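Local coordinates for protein vinylacetyl-CoA Delta-isomerase (Nitrosopumilus maritimus SCM1, PDB 6VJR) that probably acts as a 4-hydroxybutyryl-CoA dehydratase with vinylacetyl-CoA delta-isomerase activity, carrying FAD, a [4Fe-4S] cluster and an iron(III) ion, at residues A[284-287]-A[288-292]; A[326-329]-A[330-334]; A[339-342]-A[343-347]; A[364-367]-A[368-372]; A[450-453]-A[454-457]. All coordinates share one frame; numbering follows the deposited sequence. Where two conformers were deposited one is given.

Interaction 1 of 5, residues A[284-287]-A[288-292]; sequences RFTC and YHRRS. With FE (Fe (III) ion), chain I; SF4 (iron/sulfur cluster), chain E.
H289 lies alongside F285, four residues earlier on helix 278-292, and the two side chains point the same way. At the root of the side chain, H289 CB is 3.4 Å from F285 O. The same atom stands over one face of the F285 ring, 4.3 Å from the ring centroid, in a CH-pi contact. H289 CG follows, 4.0 Å from F285 CZ. The two rings are nearly parallel, with planes 11° apart, but they are slid past each other and barely overlap. The imidazole leaves the backbone with CG anti to N (chi1 -159°), and this direction carries it to the metals. ND1 is hydrogen-bonded to D105 OD2, which helps to fix the ring's rotation. H289 CD2 faces the iron(III) ion, 3.1 Å away. H289 CE1 is 3.5 Å from FE1 of the iron-sulfur cluster. H289 NE2, at the tip, binds the iron(III) ion at 2.3 Å.

One residue further on, T286 and R290 form a second side-by-side pair. T286 CB sits over the centre of one guanidinium face, 3.7 Å from R290 CZ. R290 reaches past it with an extended chain, and its NH2 and NH1 are bonded to A448 O and Q363 OE1. R291 instead curls back, and R291 NE donates to Y288 O at 2.9 Å. That oxygen also accepts from R291 N, while R291 NH1 bonds to Q83.

Y293 and E443 join H289 on the ion. The helix turn thus supplies a first-shell ligand to the mononuclear iron site beside the [4Fe-4S] cluster.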
# COMPACT_ATOMS: atom_id res chain seq x y z
N ARG A 284 -11.00 22.59 17.66
CA ARG A 284 -11.80 21.72 18.49
C ARG A 284 -12.95 21.04 17.77
O ARG A 284 -13.21 19.87 18.03
CB ARG A 284 -12.23 22.50 19.72
CG ARG A 284 -11.05 22.95 20.57
CD ARG A 284 -11.49 23.54 21.87
NE ARG A 284 -10.30 24.01 22.56
CZ ARG A 284 -10.30 24.73 23.65
NH1 ARG A 284 -11.44 25.00 24.23
NH2 ARG A 284 -9.16 25.15 24.16
N PHE A 285 -13.60 21.74 16.85
CA PHE A 285 -14.64 21.13 16.03
C PHE A 285 -14.06 19.95 15.25
O PHE A 285 -14.61 18.83 15.26
CB PHE A 285 -15.29 22.12 15.09
CG PHE A 285 -16.16 21.43 14.07
CD1 PHE A 285 -17.36 20.86 14.45
CD2 PHE A 285 -15.66 21.16 12.81
CE1 PHE A 285 -18.15 20.22 13.53
CE2 PHE A 285 -16.44 20.48 11.88
CZ PHE A 285 -17.67 19.99 12.24
N THR A 286 -12.95 20.22 14.57
CA THR A 286 -12.31 19.17 13.79
C THR A 286 -11.77 18.04 14.67
O THR A 286 -11.76 16.89 14.24
CB THR A 286 -11.26 19.68 12.80
OG1 THR A 286 -10.19 20.34 13.49
CG2 THR A 286 -11.89 20.57 11.75
N CYS A 287 -11.30 18.34 15.87
CA CYS A 287 -10.87 17.32 16.80
C CYS A 287 -12.00 16.32 17.03
O CYS A 287 -11.80 15.11 16.92
CB CYS A 287 -10.45 17.98 18.10
SG CYS A 287 -9.84 16.84 19.36
N TYR A 288 -13.19 16.81 17.42
CA TYR A 288 -14.31 15.91 17.60
C TYR A 288 -14.65 15.19 16.30
O TYR A 288 -14.88 13.96 16.26
CB TYR A 288 -15.55 16.65 18.09
CG TYR A 288 -15.52 17.15 19.53
CD1 TYR A 288 -15.51 16.28 20.61
CD2 TYR A 288 -15.41 18.50 19.80
CE1 TYR A 288 -15.48 16.76 21.90
CE2 TYR A 288 -15.40 18.99 21.09
CZ TYR A 288 -15.36 18.11 22.15
OH TYR A 288 -15.35 18.59 23.44
N HIS A 289 -14.83 15.99 15.25
CA HIS A 289 -15.45 15.46 14.05
C HIS A 289 -14.55 14.43 13.35
O HIS A 289 -15.08 13.45 12.80
CB HIS A 289 -15.93 16.55 13.11
CG HIS A 289 -16.97 16.05 12.18
ND1 HIS A 289 -18.19 15.55 12.57
CD2 HIS A 289 -16.93 15.90 10.84
CE1 HIS A 289 -18.84 15.12 11.47
NE2 HIS A 289 -18.08 15.33 10.40
N ARG A 290 -13.24 14.59 13.44
CA ARG A 290 -12.29 13.68 12.80
C ARG A 290 -12.38 12.27 13.41
O ARG A 290 -12.04 11.31 12.76
CB ARG A 290 -10.88 14.26 12.84
CG ARG A 290 -10.73 15.31 11.74
CD ARG A 290 -9.43 16.02 11.69
NE ARG A 290 -9.45 17.06 10.67
CZ ARG A 290 -8.66 18.11 10.66
NH1 ARG A 290 -7.61 18.16 11.44
NH2 ARG A 290 -8.96 19.14 9.90
N ARG A 291 -12.93 12.11 14.62
CA ARG A 291 -13.19 10.76 15.11
C ARG A 291 -14.67 10.39 15.20
O ARG A 291 -14.99 9.24 15.57
CB ARG A 291 -12.41 10.39 16.36
CG ARG A 291 -12.53 11.27 17.56
CD ARG A 291 -13.73 10.98 18.49
NE ARG A 291 -14.93 11.72 18.10
CZ ARG A 291 -15.99 11.92 18.92
NH1 ARG A 291 -16.10 11.31 20.12
NH2 ARG A 291 -16.97 12.70 18.51
N SER A 292 -15.57 11.27 14.76
CA SER A 292 -16.94 10.89 14.45
C SER A 292 -17.02 9.95 13.26
O SER A 292 -18.04 9.27 13.08
CB SER A 292 -17.82 12.13 14.33
OG SER A 292 -18.02 12.67 15.64
FE FE I . -18.17 14.70 8.21
FE1 SF4 E . -20.30 12.82 9.27
FE2 SF4 E . -20.79 10.12 9.18
FE3 SF4 E . -22.65 11.78 8.43
FE4 SF4 E . -22.12 11.48 11.05
S1 SF4 E . -23.06 9.96 9.69
S2 SF4 E . -22.40 13.51 9.90
S3 SF4 E . -19.80 11.26 10.94
S4 SF4 E . -20.61 11.59 7.44

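Interaction 2 of 5, residues A[326-329]-A[330-334]; sequences IIEM and THLNE
The carboxylate of E328 approaches the imidazole of H331 at its edge, near the ring plane, with E328 OE2 4.1 Å from H331 CD2. The contact belongs to an i to i+4 stretch of helix 320-345, on a side that meets the second subunit. H331 packs edge-to-face against the H367 ring of that subunit, and its NE2 is hydrogen-bonded to N368 OD1 there. E328 is anchored by salt bridges to R371 and R455 of the second subunit. The E328 chain bends at chi2 (63°), which brings E328 OE2 within 3.8 Å of L332 CD2. The E328 and L332 side chains cross obliquely.

T330 makes an intrahelical threonine bond to the carbonyl four residues back. With OG1 beside the backbone N (chi1 -64°), the T330 hydroxyl is turned back to the preceding turn. With an alanine here, I326 O would probably keep its amide donor but lose the hydroxyl, and the packing against M462 of the second subunit would be thinned. I326, M329 and T330 all pack on I304 of helix 295-314; I326 and M329 also meet helix 372-384. N333 ND2 ties the helix to T297 O.

I326 O thus accepts two bonds from one residue. T330 N is 3.0 Å and T330 OG1 2.9 Å from I326 O, and they arrive from opposite faces of the carbonyl plane.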
# COMPACT_ATOMS: atom_id res chain seq x y z
N ILE A 326 -12.41 -10.63 2.65
CA ILE A 326 -13.35 -10.19 3.67
C ILE A 326 -12.61 -9.94 5.00
O ILE A 326 -12.95 -9.03 5.76
CB ILE A 326 -14.50 -11.20 3.77
CG1 ILE A 326 -15.30 -11.21 2.49
CG2 ILE A 326 -15.40 -10.92 4.97
CD1 ILE A 326 -16.31 -12.33 2.41
N ILE A 327 -11.63 -10.78 5.31
CA ILE A 327 -10.77 -10.50 6.46
C ILE A 327 -10.07 -9.16 6.31
O ILE A 327 -10.00 -8.35 7.25
CB ILE A 327 -9.80 -11.65 6.74
CG1 ILE A 327 -10.52 -12.95 7.14
CG2 ILE A 327 -8.76 -11.24 7.75
CD1 ILE A 327 -9.66 -14.21 7.03
N GLU A 328 -9.54 -8.87 5.13
CA GLU A 328 -8.85 -7.60 4.95
C GLU A 328 -9.80 -6.42 5.19
O GLU A 328 -9.44 -5.42 5.78
CB GLU A 328 -8.23 -7.48 3.57
CG GLU A 328 -7.25 -6.31 3.43
CD GLU A 328 -6.00 -6.38 4.32
OE1 GLU A 328 -5.60 -7.51 4.72
OE2 GLU A 328 -5.41 -5.31 4.66
N MET A 329 -10.98 -6.50 4.59
CA MET A 329 -11.96 -5.43 4.71
C MET A 329 -12.19 -5.23 6.21
O MET A 329 -12.29 -4.10 6.69
CB MET A 329 -13.25 -5.83 3.97
CG MET A 329 -13.11 -5.93 2.44
SD MET A 329 -14.49 -6.77 1.64
CE MET A 329 -15.74 -5.48 1.56
N THR A 330 -12.38 -6.34 6.92
CA THR A 330 -12.70 -6.27 8.34
C THR A 330 -11.56 -5.61 9.13
O THR A 330 -11.79 -4.71 9.97
CB THR A 330 -12.96 -7.68 8.89
OG1 THR A 330 -14.12 -8.23 8.26
CG2 THR A 330 -13.20 -7.66 10.38
N HIS A 331 -10.32 -6.00 8.83
CA HIS A 331 -9.13 -5.48 9.48
C HIS A 331 -9.00 -3.96 9.27
O HIS A 331 -8.81 -3.18 10.21
CB HIS A 331 -7.88 -6.17 8.92
CG HIS A 331 -6.64 -5.51 9.40
ND1 HIS A 331 -6.19 -5.53 10.70
CD2 HIS A 331 -5.78 -4.78 8.73
CE1 HIS A 331 -5.13 -4.74 10.81
NE2 HIS A 331 -4.83 -4.31 9.59
N LEU A 332 -9.15 -3.51 8.03
CA LEU A 332 -9.05 -2.06 7.75
C LEU A 332 -10.16 -1.28 8.46
O LEU A 332 -9.97 -0.20 9.02
CB LEU A 332 -9.11 -1.87 6.24
CG LEU A 332 -7.97 -2.47 5.42
CD1 LEU A 332 -8.18 -2.22 3.95
CD2 LEU A 332 -6.63 -1.86 5.85
N ASN A 333 -11.36 -1.84 8.42
CA ASN A 333 -12.52 -1.23 9.06
C ASN A 333 -12.32 -1.10 10.57
O ASN A 333 -12.54 -0.04 11.15
CB ASN A 333 -13.78 -2.03 8.72
CG ASN A 333 -15.06 -1.27 8.96
OD1 ASN A 333 -15.20 -0.12 8.53
ND2 ASN A 333 -16.02 -1.92 9.60
N GLU A 334 -11.80 -2.15 11.20
CA GLU A 334 -11.59 -2.11 12.64
C GLU A 334 -10.43 -1.20 13.03
O GLU A 334 -10.39 -0.67 14.14
CB GLU A 334 -11.40 -3.48 13.24
CG GLU A 334 -12.62 -4.38 13.04
CD GLU A 334 -13.94 -3.93 13.64
OE1 GLU A 334 -13.97 -3.07 14.56
OE2 GLU A 334 -14.95 -4.54 13.20

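Interaction 3 of 5, residues A[339-342]-A[343-347]; sequences AGIA and SSHQG
S343 opens the last turn of helix 320-345 with a backbone bond from S343 N to A339 O, 3.1 Å long. This helix C-terminus lies in a subunit interface. S343 CB rests 3.3 Å from G340 O. S343 OG is anti to the backbone N (chi1 -180°) and bonds to D358 O and N357 ND2, which ties the helix to the segment just before helix 359-369.

S344 N bonds to G340 O. S344 OG turns to N84 of helix 77-94 and to R291 NH1, which joins three parts of the chain at one hydroxyl.

H345 N donates to I341 O at 2.8 Å, nearly along the C=O axis. H345 CD2 comes 3.3 Å from I341 O, and the ring stacks on H345 of the second subunit. H345 NE2 is hydrogen-bonded to the amide of Q346 of that subunit.

Q346 is where the backbone leaves helical geometry. Its OE1 returns the exchange with H345 NE2 of the second subunit. Q346 N still reaches A342 O at 3.0 Å, while its CB and CG lie against that oxygen.

At the next residue, G347 N is bonded to S344 O, 3.1 Å away.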
# COMPACT_ATOMS: atom_id res chain seq x y z
N ALA A 339 -8.92 3.55 16.20
CA ALA A 339 -8.37 4.90 16.31
C ALA A 339 -9.38 5.86 16.93
O ALA A 339 -9.04 6.67 17.78
CB ALA A 339 -7.79 5.35 14.98
N GLY A 340 -10.63 5.82 16.45
CA GLY A 340 -11.64 6.71 16.91
C GLY A 340 -11.95 6.47 18.38
O GLY A 340 -11.97 7.44 19.16
N ILE A 341 -12.17 5.21 18.78
CA ILE A 341 -12.53 4.95 20.17
C ILE A 341 -11.34 5.19 21.12
O ILE A 341 -11.54 5.68 22.24
CB ILE A 341 -13.20 3.60 20.43
CG1 ILE A 341 -12.33 2.39 20.22
CG2 ILE A 341 -14.55 3.51 19.72
CD1 ILE A 341 -12.88 1.19 20.98
N ALA A 342 -10.11 5.02 20.64
CA ALA A 342 -8.94 5.35 21.42
C ALA A 342 -8.92 6.87 21.69
O ALA A 342 -8.63 7.31 22.78
CB ALA A 342 -7.67 4.94 20.69
N SER A 343 -9.20 7.67 20.67
CA SER A 343 -9.27 9.12 20.80
C SER A 343 -10.26 9.49 21.89
O SER A 343 -9.99 10.33 22.76
CB SER A 343 -9.60 9.78 19.48
OG SER A 343 -9.65 11.20 19.62
N SER A 344 -11.45 8.89 21.82
CA SER A 344 -12.51 9.20 22.77
C SER A 344 -12.13 8.74 24.17
O SER A 344 -12.32 9.50 25.14
CB SER A 344 -13.76 8.58 22.28
OG SER A 344 -14.28 9.13 21.09
N HIS A 345 -11.62 7.52 24.31
CA HIS A 345 -11.19 6.98 25.60
C HIS A 345 -10.14 7.85 26.27
O HIS A 345 -10.12 7.90 27.49
CB HIS A 345 -10.65 5.55 25.48
CG HIS A 345 -11.69 4.47 25.57
ND1 HIS A 345 -12.38 4.22 26.73
CD2 HIS A 345 -12.15 3.60 24.67
CE1 HIS A 345 -13.19 3.17 26.54
NE2 HIS A 345 -13.04 2.78 25.29
N GLN A 346 -9.28 8.51 25.46
CA GLN A 346 -8.17 9.34 25.93
C GLN A 346 -8.60 10.80 26.12
O GLN A 346 -7.73 11.67 26.30
CB GLN A 346 -7.00 9.17 24.95
CG GLN A 346 -6.36 7.80 25.10
CD GLN A 346 -5.69 7.55 26.44
OE1 GLN A 346 -6.03 6.63 27.20
NE2 GLN A 346 -4.67 8.37 26.72
N GLY A 347 -9.90 11.08 26.14
CA GLY A 347 -10.41 12.45 26.27
C GLY A 347 -10.11 13.10 27.63
O GLY A 347 -9.86 12.44 28.62

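Interaction 4 of 5, residues A[364-367]-A[368-372]; sequences VCKH and NVTRF
The C-terminal part of helix 359-369 carries a threonine bond back to the carbonyl three residues earlier: T370 OG1 donates to H367 O at 2.7 Å. T370 N adds a weak bond to that oxygen and a stronger one to K366 O. The hydroxyl stands between the backbone N and the carbonyl carbon (chi1 75°), and it also lies over one face of the H367 ring. A valine in its place would probably leave H367 O with just the weak amide bond.

T370 CG2 packs 3.7 Å from K366 CE, the two side chains crossing at about a right angle. K366 NZ is held by S444 O and G447 O and makes a cation-pi contact with Y293. R371 comes back across H367. H367 CD2 lies over the centre of one guanidinium face, 4.0 Å from R371 CZ, with the planes 56° apart. A water accepts from R371 NH2 at 3.0 Å and lies 2.8 Å from H367 NE2. R371 also forms a salt bridge with E328 of the second subunit.

H367 bonds to Q454 and R455 of helix 451-461, and H367 and T370 pack on P451 of that helix. C365 and V369 rest on helix 320-345, and N368 meets H331 of the second subunit.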
# COMPACT_ATOMS: atom_id res chain seq x y z
N VAL A 364 -5.37 10.59 13.34
CA VAL A 364 -5.06 9.25 12.85
C VAL A 364 -6.32 8.52 12.38
O VAL A 364 -6.32 7.85 11.36
CB VAL A 364 -4.33 8.51 13.99
CG1 VAL A 364 -4.19 7.04 13.63
CG2 VAL A 364 -2.99 9.15 14.32
N CYS A 365 -7.42 8.63 13.13
CA CYS A 365 -8.69 8.06 12.73
C CYS A 365 -9.07 8.59 11.34
O CYS A 365 -9.27 7.85 10.37
CB CYS A 365 -9.76 8.36 13.75
SG CYS A 365 -11.39 7.72 13.30
N LYS A 366 -9.17 9.90 11.22
CA LYS A 366 -9.62 10.51 9.97
C LYS A 366 -8.63 10.22 8.84
O LYS A 366 -9.05 9.98 7.71
CB LYS A 366 -9.79 12.01 10.21
CG LYS A 366 -9.70 12.80 8.94
CD LYS A 366 -10.92 12.68 8.03
CE LYS A 366 -10.71 13.61 6.91
NZ LYS A 366 -11.69 13.56 5.86
N HIS A 367 -7.33 10.28 9.11
CA HIS A 367 -6.38 10.05 8.02
C HIS A 367 -6.54 8.65 7.44
O HIS A 367 -6.46 8.47 6.21
CB HIS A 367 -4.95 10.42 8.41
CG HIS A 367 -4.14 10.89 7.26
ND1 HIS A 367 -4.51 12.02 6.56
CD2 HIS A 367 -3.05 10.41 6.65
CE1 HIS A 367 -3.58 12.24 5.60
NE2 HIS A 367 -2.71 11.26 5.63
N ASN A 368 -6.76 7.65 8.31
CA ASN A 368 -7.07 6.31 7.84
C ASN A 368 -8.38 6.27 7.05
O ASN A 368 -8.51 5.51 6.08
CB ASN A 368 -6.96 5.28 8.95
CG ASN A 368 -5.53 5.04 9.34
OD1 ASN A 368 -4.65 4.88 8.48
ND2 ASN A 368 -5.25 5.00 10.64
N VAL A 369 -9.40 6.99 7.55
CA VAL A 369 -10.68 7.11 6.85
C VAL A 369 -10.50 7.61 5.41
O VAL A 369 -11.26 7.23 4.53
CB VAL A 369 -11.64 7.98 7.68
CG1 VAL A 369 -12.86 8.47 6.92
CG2 VAL A 369 -12.07 7.22 8.92
N THR A 370 -9.50 8.48 5.16
CA THR A 370 -9.27 9.03 3.81
C THR A 370 -8.76 7.96 2.84
O THR A 370 -8.79 8.21 1.61
CB THR A 370 -8.36 10.27 3.77
OG1 THR A 370 -7.00 9.86 3.96
CG2 THR A 370 -8.81 11.36 4.74
N ARG A 371 -8.29 6.84 3.38
CA ARG A 371 -7.65 5.77 2.61
C ARG A 371 -8.53 4.51 2.52
O ARG A 371 -8.79 3.99 1.44
CB ARG A 371 -6.30 5.44 3.26
CG ARG A 371 -5.29 6.58 3.18
CD ARG A 371 -4.04 6.31 3.99
NE ARG A 371 -3.02 7.32 3.72
CZ ARG A 371 -1.83 7.38 4.29
NH1 ARG A 371 -1.47 6.51 5.19
NH2 ARG A 371 -0.96 8.31 3.95
N PHE A 372 -8.91 3.98 3.67
CA PHE A 372 -9.37 2.60 3.73
C PHE A 372 -10.73 2.37 3.06
O PHE A 372 -10.93 1.30 2.46
CB PHE A 372 -9.36 2.01 5.14
CG PHE A 372 -7.99 1.95 5.77
CD1 PHE A 372 -6.81 2.06 5.01
CD2 PHE A 372 -7.86 1.75 7.14
CE1 PHE A 372 -5.57 2.01 5.63
CE2 PHE A 372 -6.62 1.67 7.73
CZ PHE A 372 -5.47 1.81 6.97
O HOH W 1 -2.39 10.77 2.93

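Interaction 5 of 5, residues A[450-453]-A[454-457]; sequences SPQA and QRIQ. With FAD (flavin-adenine dinucleotide), chain F.
Q454 folds back over the start of its own helix, and its side-chain amide lies against S450 and P451. Q454 OE1 is 3.4 Å from P451 CA, and Q454 NE2 is 3.1 Å from S450 O. The chain bends at chi2 (93°), and this turn lays the amide beside the first residues of helix 451-461.

The front of the turn meets the cofactor. S450 OG lies 3.4 Å from C5' of FAD. Q452 CB is 3.8 Å from the ribose oxygen O2B of FAD.

Q452 and R455 cross at about a right angle. Q452 OE1 touches the aliphatic part of R455, 3.6 Å from R455 CD, and the amide and guanidinium planes differ by 27°. I456 CD1 reaches Q452 CG at 4.2 Å, also across rather than alongside.

These groups are positioned by a second shell. Both ends of the Q454 amide are fixed from outside: OE1 by H367 ND1 and NE2 by G449 O. S450 OG is bonded to H446 ND1. A453 N bonds to S450 O at 2.9 Å and joins S450 to the first turn of the helix. R455 carries a salt bridge to D324 of the second subunit, besides its links to E328 of that subunit and to H367. The two acids probably offset the nearby charge of R371.

Further out, P451 and Q454 pack on helix 359-369, and A453 on R290 of helix 278-292. Q457 NE2 bridges to E283 and D359 at the same two helices, and Q457 OE1 bonds to R460. D382 and H321 of the third subunit close over the FAD side.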
# COMPACT_ATOMS: atom_id res chain seq x y z
N SER A 450 -9.62 18.07 4.24
CA SER A 450 -8.94 17.21 3.30
C SER A 450 -7.73 16.55 3.97
O SER A 450 -7.24 17.02 5.02
CB SER A 450 -8.53 18.00 2.11
OG SER A 450 -9.60 18.72 1.53
N PRO A 451 -7.10 15.51 3.36
CA PRO A 451 -6.00 14.80 3.99
C PRO A 451 -4.88 15.71 4.49
O PRO A 451 -4.32 15.51 5.58
CB PRO A 451 -5.50 13.85 2.90
CG PRO A 451 -6.78 13.53 2.13
CD PRO A 451 -7.62 14.78 2.20
N GLN A 452 -4.53 16.73 3.71
CA GLN A 452 -3.38 17.55 4.06
C GLN A 452 -3.61 18.26 5.40
O GLN A 452 -2.65 18.49 6.13
CB GLN A 452 -3.02 18.54 2.96
CG GLN A 452 -1.71 19.27 3.19
CD GLN A 452 -0.47 18.39 3.13
OE1 GLN A 452 -0.45 17.17 2.89
NE2 GLN A 452 0.61 19.04 3.48
N ALA A 453 -4.88 18.56 5.71
CA ALA A 453 -5.19 19.25 6.96
C ALA A 453 -4.84 18.38 8.16
O ALA A 453 -4.31 18.89 9.15
CB ALA A 453 -6.65 19.62 7.03
N GLN A 454 -5.08 17.06 8.06
CA GLN A 454 -4.66 16.15 9.11
C GLN A 454 -3.16 16.08 9.26
O GLN A 454 -2.63 16.01 10.37
CB GLN A 454 -5.14 14.70 9.07
CG GLN A 454 -6.63 14.56 9.20
CD GLN A 454 -7.21 14.54 7.82
OE1 GLN A 454 -7.03 13.61 7.00
NE2 GLN A 454 -7.98 15.58 7.63
N ARG A 455 -2.44 16.05 8.12
CA ARG A 455 -0.99 15.97 8.16
C ARG A 455 -0.39 17.18 8.86
O ARG A 455 0.53 17.02 9.67
CB ARG A 455 -0.46 15.72 6.76
CG ARG A 455 -1.00 14.43 6.14
CD ARG A 455 -0.32 14.09 4.80
NE ARG A 455 0.98 13.44 4.99
CZ ARG A 455 1.20 12.15 5.24
NH1 ARG A 455 0.19 11.33 5.45
NH2 ARG A 455 2.45 11.72 5.28
N ILE A 456 -0.92 18.37 8.59
CA ILE A 456 -0.43 19.56 9.25
C ILE A 456 -0.70 19.48 10.77
O ILE A 456 0.16 19.84 11.57
CB ILE A 456 -1.03 20.82 8.61
CG1 ILE A 456 -0.56 20.98 7.17
CG2 ILE A 456 -0.74 22.06 9.45
CD1 ILE A 456 -1.35 21.98 6.37
N GLN A 457 -1.85 18.93 11.17
CA GLN A 457 -2.16 18.86 12.59
C GLN A 457 -1.33 17.77 13.29
O GLN A 457 -0.95 17.94 14.45
CB GLN A 457 -3.65 18.61 12.79
CG GLN A 457 -4.12 18.74 14.22
CD GLN A 457 -4.09 20.13 14.81
OE1 GLN A 457 -3.68 21.15 14.19
NE2 GLN A 457 -4.52 20.13 16.08
PA FAD F . -10.49 22.44 -1.16
O1A FAD F . -10.06 23.21 0.01
O2A FAD F . -10.76 23.18 -2.41
O5B FAD F . -9.46 21.23 -1.30
C5B FAD F . -9.03 20.72 -2.59
C4B FAD F . -7.58 20.35 -2.49
O4B FAD F . -6.78 21.56 -2.40
C3B FAD F . -7.17 19.47 -1.30
O3B FAD F . -6.15 18.55 -1.70
C2B FAD F . -6.60 20.48 -0.31
O2B FAD F . -5.69 19.98 0.66
C1B FAD F . -5.94 21.48 -1.26
N9A FAD F . -5.85 22.83 -0.71
C8A FAD F . -6.85 23.74 -0.43
N7A FAD F . -6.43 24.89 0.03
C5A FAD F . -5.06 24.73 0.08
C6A FAD F . -4.03 25.61 0.49
N6A FAD F . -4.25 26.86 0.88
N1A FAD F . -2.76 25.13 0.49
C2A FAD F . -2.55 23.87 0.05
N3A FAD F . -3.43 22.97 -0.39
C4A FAD F . -4.68 23.46 -0.35
N1 FAD F . -18.60 21.25 5.89
C2 FAD F . -19.43 21.86 6.81
O2 FAD F . -19.16 22.95 7.33
N3 FAD F . -20.57 21.19 7.21
C4 FAD F . -21.00 19.97 6.77
O4 FAD F . -22.08 19.51 7.10
C4X FAD F . -20.16 19.40 5.73
N5 FAD F . -20.52 18.22 5.20
C5X FAD F . -19.85 17.79 4.08
C6 FAD F . -20.32 16.69 3.34
C7 FAD F . -19.70 16.27 2.18
C7M FAD F . -20.31 15.15 1.37
C8 FAD F . -18.48 16.86 1.79
C8M FAD F . -17.73 16.35 0.60
C9 FAD F . -17.95 17.89 2.54
C9A FAD F . -18.65 18.39 3.67
N10 FAD F . -18.20 19.50 4.37
C10 FAD F . -18.98 20.11 5.36
C1' FAD F . -17.09 20.26 3.76
C2' FAD F . -15.68 19.78 3.98
O2' FAD F . -15.28 20.22 5.28
C3' FAD F . -14.75 20.36 2.91
O3' FAD F . -15.09 19.71 1.70
C4' FAD F . -13.25 20.29 3.23
O4' FAD F . -12.92 21.20 4.29
C5' FAD F . -12.38 20.60 2.03
O5' FAD F . -12.69 21.89 1.53
P FAD F . -13.08 22.11 0.04
O1P FAD F . -14.20 21.26 -0.37
O2P FAD F . -13.19 23.56 -0.15
O3P FAD F . -11.84 21.60 -0.84

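In the fold
Interactions 1, 4 and 5 gather near the iron and flavin. Interaction 3 joins them through interactions 1 and 4, and among the five interaction 2 touches only interaction 4. R291 NH1 of interaction 1 is 3.0 Å from S344 OG of interaction 3, and R290 packs on both K366 and A453. Interactions 4 and 5, with centres about 11 Å apart, are tied by H367 ND1 and Q454 OE1 at 3.0 Å. The side chain of K366 lies about 7 Å, nearest atoms, from both the iron(III) ion and FAD. Interactions 2, 3, 4 and, through R455, 5 meet the second subunit. Interaction 2 is farthest from interaction 5, about 24 Å between centres.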